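Lectin 2 (Agrocybe aegerita, PDB 4TQJ) is a mushroom lectin that specifically recognises non-reducing terminal N-acetylglucosamine, using a chain built of beta-propeller repeats. Local coordinates at residues Leu290-Val298 / Val308-Phe317. The protein carries 1 engineered substitution. Numbering follows the deposited sequence.
Sequences LTGNGRGDV and VALNNGDGTF
Val298 and Ala309 form an antiparallel hydrogen-bonded pair at the open end of the hairpin made by strands 297-301 and 306-309, Val298 N to Ala309 O at 3.0 Å and Ala309 N to Val298 O at 2.9 Å. Beyond it, segments 290-298 and 308-317 are joined mostly through side chains. Asp297 turns its carboxylate between them: OD1 receives Asn311 N nearly end-on to its C-O bond (2.8 Å, 168° at the hydrogen), and OD2 takes Leu290 N on its anti lone pair, so both oxygens are gripped and the carboxylate is held in its rotation. A water sits between Asn293 ND2, Asp297 OD1 and Asn311 O, taking a proton from ND2; its bonds to the two oxygens are not both certain. Asn311 answers in the other direction. With CG anti to the backbone N (chi1 -168°), its ND2 reaches Gly296 O at 3.2 Å, the acceptor lying in the amide plane, and also bonds Leu235 O; OD1 turns back to Gly313 N, an Asx turn, and to Gly315 N. The Phe317 ring lies against this amide by one face and meets Val298 CG2 with CE1 at 3.9 Å. Farther out, Arg295 bends at chi2 (86°) and gives NE to Gly313 O at 2.9 Å, a rather bent bond, while NH1 returns to Asn293 O in the guanidinium plane. On the other flank Leu290 CD2 and Val308 CG2 touch tip to tip at 3.6 Å, and Leu310 CD2 packs over Asp297 CG. Glycine- and asparagine-rich turns tied by an aspartate to a four-stranded antiparallel blade fit the FG-GAP-like repeat of a beta-propeller.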
# COMPACT_ATOMS: atom_id res chain seq x y z
N LEU A 290 -9.55 12.13 14.78
CA LEU A 290 -8.45 13.09 14.70
C LEU A 290 -7.37 12.83 15.74
O LEU A 290 -6.40 13.57 15.81
CB LEU A 290 -8.95 14.54 14.79
CG LEU A 290 -9.27 15.25 13.47
CD1 LEU A 290 -10.35 14.52 12.66
CD2 LEU A 290 -9.69 16.69 13.74
N THR A 291 -7.54 11.78 16.55
CA THR A 291 -6.57 11.53 17.61
C THR A 291 -6.04 10.10 17.70
O THR A 291 -5.28 9.78 18.60
CB THR A 291 -7.14 11.93 18.97
OG1 THR A 291 -8.31 11.15 19.22
CG2 THR A 291 -7.49 13.44 18.98
N GLY A 292 -6.43 9.25 16.76
CA GLY A 292 -5.89 7.90 16.71
C GLY A 292 -6.39 6.99 17.81
O GLY A 292 -5.83 5.92 18.04
N ASN A 293 -7.47 7.37 18.49
CA ASN A 293 -8.02 6.51 19.54
C ASN A 293 -9.20 5.65 19.12
O ASN A 293 -9.77 4.94 19.95
CB ASN A 293 -8.36 7.31 20.79
CG ASN A 293 -9.47 8.33 20.56
OD1 ASN A 293 -10.02 8.45 19.46
ND2 ASN A 293 -9.79 9.09 21.62
N GLY A 294 -9.58 5.69 17.85
CA GLY A 294 -10.71 4.90 17.37
C GLY A 294 -12.07 5.50 17.72
O GLY A 294 -13.11 4.84 17.60
N ARG A 295 -12.08 6.75 18.17
CA ARG A 295 -13.33 7.44 18.49
C ARG A 295 -13.55 8.62 17.55
O ARG A 295 -12.62 9.37 17.29
CB ARG A 295 -13.35 7.93 19.94
CG ARG A 295 -13.71 6.86 20.95
CD ARG A 295 -12.47 6.07 21.40
NE ARG A 295 -12.73 5.37 22.65
CZ ARG A 295 -11.88 4.53 23.23
NH1 ARG A 295 -10.70 4.26 22.67
NH2 ARG A 295 -12.22 3.95 24.38
N GLY A 296 -14.77 8.79 17.06
CA GLY A 296 -15.03 9.87 16.12
C GLY A 296 -14.99 11.26 16.75
O GLY A 296 -15.56 11.48 17.82
N ASP A 297 -14.33 12.19 16.06
CA ASP A 297 -14.29 13.59 16.44
C ASP A 297 -15.09 14.40 15.43
O ASP A 297 -15.28 13.98 14.29
CB ASP A 297 -12.84 14.07 16.50
CG ASP A 297 -12.01 13.23 17.43
OD1 ASP A 297 -12.33 13.23 18.63
OD2 ASP A 297 -11.08 12.54 16.96
N VAL A 298 -15.59 15.55 15.87
CA VAL A 298 -16.39 16.41 15.00
C VAL A 298 -15.54 17.48 14.33
O VAL A 298 -14.83 18.23 15.01
CB VAL A 298 -17.55 17.09 15.77
CG1 VAL A 298 -18.40 17.93 14.83
CG2 VAL A 298 -18.41 16.01 16.46
N VAL A 308 -13.03 22.09 15.34
CA VAL A 308 -13.03 20.70 15.76
C VAL A 308 -13.48 20.59 17.20
O VAL A 308 -13.14 21.44 18.03
CB VAL A 308 -11.62 20.08 15.64
CG1 VAL A 308 -11.54 18.77 16.38
CG2 VAL A 308 -11.20 19.94 14.16
N ALA A 309 -14.27 19.56 17.49
CA ALA A 309 -14.54 19.20 18.88
C ALA A 309 -14.06 17.77 19.06
O ALA A 309 -14.49 16.87 18.35
CB ALA A 309 -16.02 19.31 19.20
N LEU A 310 -13.15 17.58 20.01
CA LEU A 310 -12.58 16.27 20.27
C LEU A 310 -13.38 15.45 21.27
O LEU A 310 -13.81 15.96 22.32
CB LEU A 310 -11.14 16.40 20.75
CG LEU A 310 -10.16 17.05 19.77
CD1 LEU A 310 -8.79 17.18 20.44
CD2 LEU A 310 -10.07 16.25 18.46
N ASN A 311 -13.57 14.18 20.93
CA ASN A 311 -14.24 13.18 21.76
C ASN A 311 -13.36 12.86 22.96
O ASN A 311 -12.16 12.64 22.79
CB ASN A 311 -14.44 11.93 20.91
CG ASN A 311 -15.38 10.91 21.54
OD1 ASN A 311 -15.39 10.71 22.75
ND2 ASN A 311 -16.16 10.23 20.69
N ASN A 312 -13.93 12.84 24.15
CA ASN A 312 -13.17 12.53 25.36
C ASN A 312 -12.79 11.04 25.35
O ASN A 312 -11.91 10.60 26.10
CB ASN A 312 -13.96 12.91 26.63
CG ASN A 312 -14.08 14.42 26.82
OD1 ASN A 312 -13.09 15.15 26.68
ND2 ASN A 312 -15.29 14.90 27.13
N GLY A 313 -13.47 10.29 24.49
CA GLY A 313 -13.23 8.86 24.37
C GLY A 313 -14.45 8.03 24.72
O GLY A 313 -14.47 6.82 24.52
N ASP A 314 -15.48 8.68 25.25
CA ASP A 314 -16.65 7.96 25.75
C ASP A 314 -17.96 8.49 25.15
O ASP A 314 -19.06 8.18 25.62
CB ASP A 314 -16.69 8.05 27.28
CG ASP A 314 -16.81 9.49 27.77
OD1 ASP A 314 -16.59 10.40 26.95
OD2 ASP A 314 -17.10 9.71 28.96
N GLY A 315 -17.86 9.28 24.09
CA GLY A 315 -19.06 9.83 23.48
C GLY A 315 -19.48 11.17 24.06
O GLY A 315 -20.50 11.74 23.67
N THR A 316 -18.70 11.68 25.01
CA THR A 316 -18.80 13.09 25.39
C THR A 316 -17.65 13.82 24.72
O THR A 316 -16.68 13.20 24.29
CB THR A 316 -18.71 13.34 26.91
OG1 THR A 316 -17.44 12.92 27.41
CG2 THR A 316 -19.82 12.59 27.65
N PHE A 317 -17.76 15.15 24.64
CA PHE A 317 -16.85 15.95 23.83
C PHE A 317 -16.37 17.21 24.55
O PHE A 317 -17.09 17.80 25.36
CB PHE A 317 -17.55 16.37 22.53
CG PHE A 317 -17.74 15.25 21.55
CD1 PHE A 317 -16.89 15.10 20.46
CD2 PHE A 317 -18.79 14.34 21.71
CE1 PHE A 317 -17.07 14.05 19.54
CE2 PHE A 317 -18.97 13.30 20.81
CZ PHE A 317 -18.11 13.15 19.73
O HOH W 1 -10.92 11.61 20.28
O HOH W 2 -15.18 4.49 25.97